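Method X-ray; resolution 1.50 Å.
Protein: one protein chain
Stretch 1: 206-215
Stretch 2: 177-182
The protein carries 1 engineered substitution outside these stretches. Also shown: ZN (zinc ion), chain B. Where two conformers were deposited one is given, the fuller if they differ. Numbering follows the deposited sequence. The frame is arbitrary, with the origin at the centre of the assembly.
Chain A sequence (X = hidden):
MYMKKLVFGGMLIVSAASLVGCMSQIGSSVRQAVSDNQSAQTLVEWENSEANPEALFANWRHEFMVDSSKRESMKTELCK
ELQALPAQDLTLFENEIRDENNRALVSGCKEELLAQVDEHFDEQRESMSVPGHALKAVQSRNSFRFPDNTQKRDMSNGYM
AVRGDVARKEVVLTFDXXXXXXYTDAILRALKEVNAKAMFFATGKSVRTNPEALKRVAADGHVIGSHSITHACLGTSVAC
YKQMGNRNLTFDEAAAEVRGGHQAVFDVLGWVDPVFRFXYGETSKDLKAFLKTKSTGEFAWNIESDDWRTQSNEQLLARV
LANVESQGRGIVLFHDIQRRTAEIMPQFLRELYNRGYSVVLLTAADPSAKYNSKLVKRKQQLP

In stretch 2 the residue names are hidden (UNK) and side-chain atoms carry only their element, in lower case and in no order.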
# COMPACT_ATOMS: atom_id res chain seq x y z
N SER A 206 -9.75 3.16 -2.21
CA SER A 206 -8.83 4.25 -1.87
C SER A 206 -8.95 5.44 -2.81
O SER A 206 -8.91 6.60 -2.40
CB SER A 206 -7.39 3.76 -1.78
OG SER A 206 -7.20 2.88 -0.71
N VAL A 207 -9.12 5.13 -4.09
CA VAL A 207 -9.25 6.16 -5.10
C VAL A 207 -10.53 6.98 -4.91
O VAL A 207 -10.52 8.20 -4.99
CB VAL A 207 -9.22 5.54 -6.52
CG1 VAL A 207 -9.60 6.59 -7.59
CG2 VAL A 207 -7.85 4.99 -6.80
N ARG A 208 -11.62 6.31 -4.62
CA ARG A 208 -12.88 7.00 -4.37
C ARG A 208 -12.82 7.86 -3.09
O ARG A 208 -13.44 8.91 -3.01
CB ARG A 208 -14.02 5.97 -4.34
CG ARG A 208 -14.36 5.41 -5.71
CD ARG A 208 -15.59 4.53 -5.63
NE ARG A 208 -15.31 3.28 -4.95
CZ ARG A 208 -14.80 2.22 -5.55
NH1 ARG A 208 -14.52 2.24 -6.86
NH2 ARG A 208 -14.57 1.14 -4.85
N THR A 209 -12.08 7.41 -2.09
CA THR A 209 -11.93 8.16 -0.86
C THR A 209 -11.02 9.38 -1.04
O THR A 209 -11.30 10.44 -0.51
CB THR A 209 -11.41 7.24 0.26
OG1 THR A 209 -12.31 6.15 0.44
CG2 THR A 209 -11.23 8.02 1.56
N ASN A 210 -9.94 9.22 -1.83
CA ASN A 210 -8.84 10.18 -1.90
C ASN A 210 -8.48 10.57 -3.33
O ASN A 210 -7.32 10.45 -3.75
CB ASN A 210 -7.61 9.61 -1.18
CG ASN A 210 -7.89 9.21 0.22
OD1 ASN A 210 -8.30 10.06 1.04
ND2 ASN A 210 -7.72 7.93 0.53
N PRO A 211 -9.45 11.08 -4.10
CA PRO A 211 -9.09 11.41 -5.49
C PRO A 211 -8.04 12.52 -5.65
O PRO A 211 -7.26 12.49 -6.58
CB PRO A 211 -10.42 11.86 -6.10
CG PRO A 211 -11.21 12.35 -4.88
CD PRO A 211 -10.82 11.44 -3.76
N GLU A 212 -8.04 13.52 -4.75
CA GLU A 212 -7.05 14.59 -4.86
C GLU A 212 -5.65 14.07 -4.64
O GLU A 212 -4.72 14.49 -5.33
CB GLU A 212 -7.38 15.75 -3.90
CG GLU A 212 -8.70 16.40 -4.25
CD GLU A 212 -8.69 16.97 -5.67
OE1 GLU A 212 -7.69 17.66 -6.07
OE2 GLU A 212 -9.68 16.76 -6.40
N ALA A 213 -5.51 13.13 -3.69
CA ALA A 213 -4.22 12.48 -3.49
C ALA A 213 -3.80 11.73 -4.75
O ALA A 213 -2.63 11.80 -5.13
CB ALA A 213 -4.26 11.55 -2.28
N LEU A 214 -4.74 11.07 -5.42
CA LEU A 214 -4.40 10.37 -6.65
C LEU A 214 -3.88 11.37 -7.71
O LEU A 214 -2.92 11.09 -8.43
CB LEU A 214 -5.57 9.55 -7.19
CG LEU A 214 -5.19 8.59 -8.31
CD1 LEU A 214 -4.40 7.41 -7.77
CD2 LEU A 214 -6.45 8.13 -9.04
N LYS A 215 -4.55 12.52 -7.81
CA LYS A 215 -4.09 13.53 -8.73
C LYS A 215 -2.66 14.00 -8.43
O LYS A 215 -1.90 14.29 -9.36
CB LYS A 215 -5.05 14.69 -8.77
CG LYS A 215 -6.43 14.36 -9.35
CD LYS A 215 -7.30 15.60 -9.42
CE LYS A 215 -8.68 15.23 -9.92
NZ LYS A 215 -9.51 16.45 -10.04
N UNK A 177 -2.45 -0.46 -2.99
CA UNK A 177 -3.65 -0.25 -2.16
C UNK A 177 -4.00 1.15 -1.76
O UNK A 177 -5.01 1.35 -1.10
c UNK A 177 -3.61 -1.18 -0.96
c UNK A 177 -3.72 -2.59 -1.39
o UNK A 177 -4.32 -2.83 -2.47
o UNK A 177 -3.22 -3.46 -0.73
N UNK A 178 -3.21 2.09 -2.23
CA UNK A 178 -3.45 3.52 -2.00
C UNK A 178 -4.38 4.08 -3.07
O UNK A 178 -4.94 3.35 -3.89
N UNK A 179 -4.54 5.39 -3.08
CA UNK A 179 -3.82 6.31 -2.19
C UNK A 179 -4.43 6.42 -0.81
O UNK A 179 -5.66 6.32 -0.66
c UNK A 179 -5.23 7.51 -3.70
c UNK A 179 -3.96 7.65 -2.94
c UNK A 179 -5.31 6.09 -4.09
N UNK A 180 -3.57 6.66 0.17
CA UNK A 180 -4.03 7.06 1.51
C UNK A 180 -4.13 8.59 1.56
O UNK A 180 -3.49 9.28 0.79
c UNK A 180 -4.34 5.84 4.70
c UNK A 180 -3.04 6.54 2.58
n UNK A 180 -3.27 7.74 4.81
c UNK A 180 -3.54 6.65 3.99
c UNK A 180 -3.85 7.55 5.98
n UNK A 180 -4.53 6.41 5.93
N UNK A 181 -4.95 9.11 2.47
CA UNK A 181 -5.11 10.54 2.61
C UNK A 181 -3.93 11.32 3.16
O UNK A 181 -3.85 12.53 2.92
N UNK A 182 -3.02 10.63 3.86
CA UNK A 182 -1.81 11.24 4.40
C UNK A 182 -0.53 10.59 3.92
O UNK A 182 0.38 11.29 3.49
c UNK A 182 -2.86 11.94 6.66
c UNK A 182 -1.81 11.14 5.93
c UNK A 182 -2.60 13.43 6.42
c UNK A 182 -2.88 11.61 8.16
ZN ZN B . -2.95 -5.43 -2.08

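Position 177 carries two side-chain carbons, the second bearing two oxygens: a short carboxylate. Its CA-to-CB bond points away from stretch 1, and one of the oxygens lies 2.4 Å from the ZN ion. The backbone faces the helix instead, where S206 OG donates a hydrogen bond to the backbone O of 177 at 2.7 Å. Two carbons ending in a carboxylate make this D177, whose OD2 is the metal ligand.

Position 178 has no side-chain atoms. Its carbonyl O sits 3.3 Å from S206 CB, and an ideal CB built here would point away from stretch 1. With nothing beyond CA, it is G178.

At position 179 three carbons close a ring onto the backbone N, and the peptide bond before it is cis. The ring lies among V207, A213 and L214, while the backbone O accepts a hydrogen bond from N210 ND2 at 2.9 Å. A ring closed on its own nitrogen can only be proline, P179. Its CD lies 3.9 Å from V207 CG2 and 4.0 Å from L214 CD1, and its CB lies 4.0 Å from A213 CB.

Position 180 shows one carbon leading to a five-membered ring of three carbons and two nitrogens. The CA-to-CB bond points away, so the contact falls to the backbone, with O 3.9 Å from A213 CB. An imidazole identifies H180; its ND1 accepts a hydrogen bond from the backbone N of 182 at 3.1 Å, bracing the turn locally.

Position 181 again lacks side-chain atoms. Its backbone N is 3.6 Å from N210 ND2, and an ideal CB would come within a tight 3.3 Å of N210 OD1. This is G181, placed where the asparagine amide leaves little room.

Position 182 has four side-chain carbons, forked at the second. The CA-to-CB bond points away, and the side chain does not touch stretch 1; the residue stands at the N-cap position before a helix. The fork after one unbranched carbon gives L182.

The contact works by combining one packed apolar ring with two hydrogen bonds to the loop backbone. P179 gives up the largest area of the loop to a pocket drawn from both helical segments, and S206 and N210, one helical turn apart, bind backbone oxygens of D177 and P179. N210 breaks the helix between those segments, yet its side chain makes no capping bond and reaches across to the loop. Both cross-stretch hydrogen bonds end on main-chain carbonyls, and the D177 carboxylate, whose CA-to-CB bond points away from stretch 1, binds the metal.

Stretch 2 177-182: DGPHGL
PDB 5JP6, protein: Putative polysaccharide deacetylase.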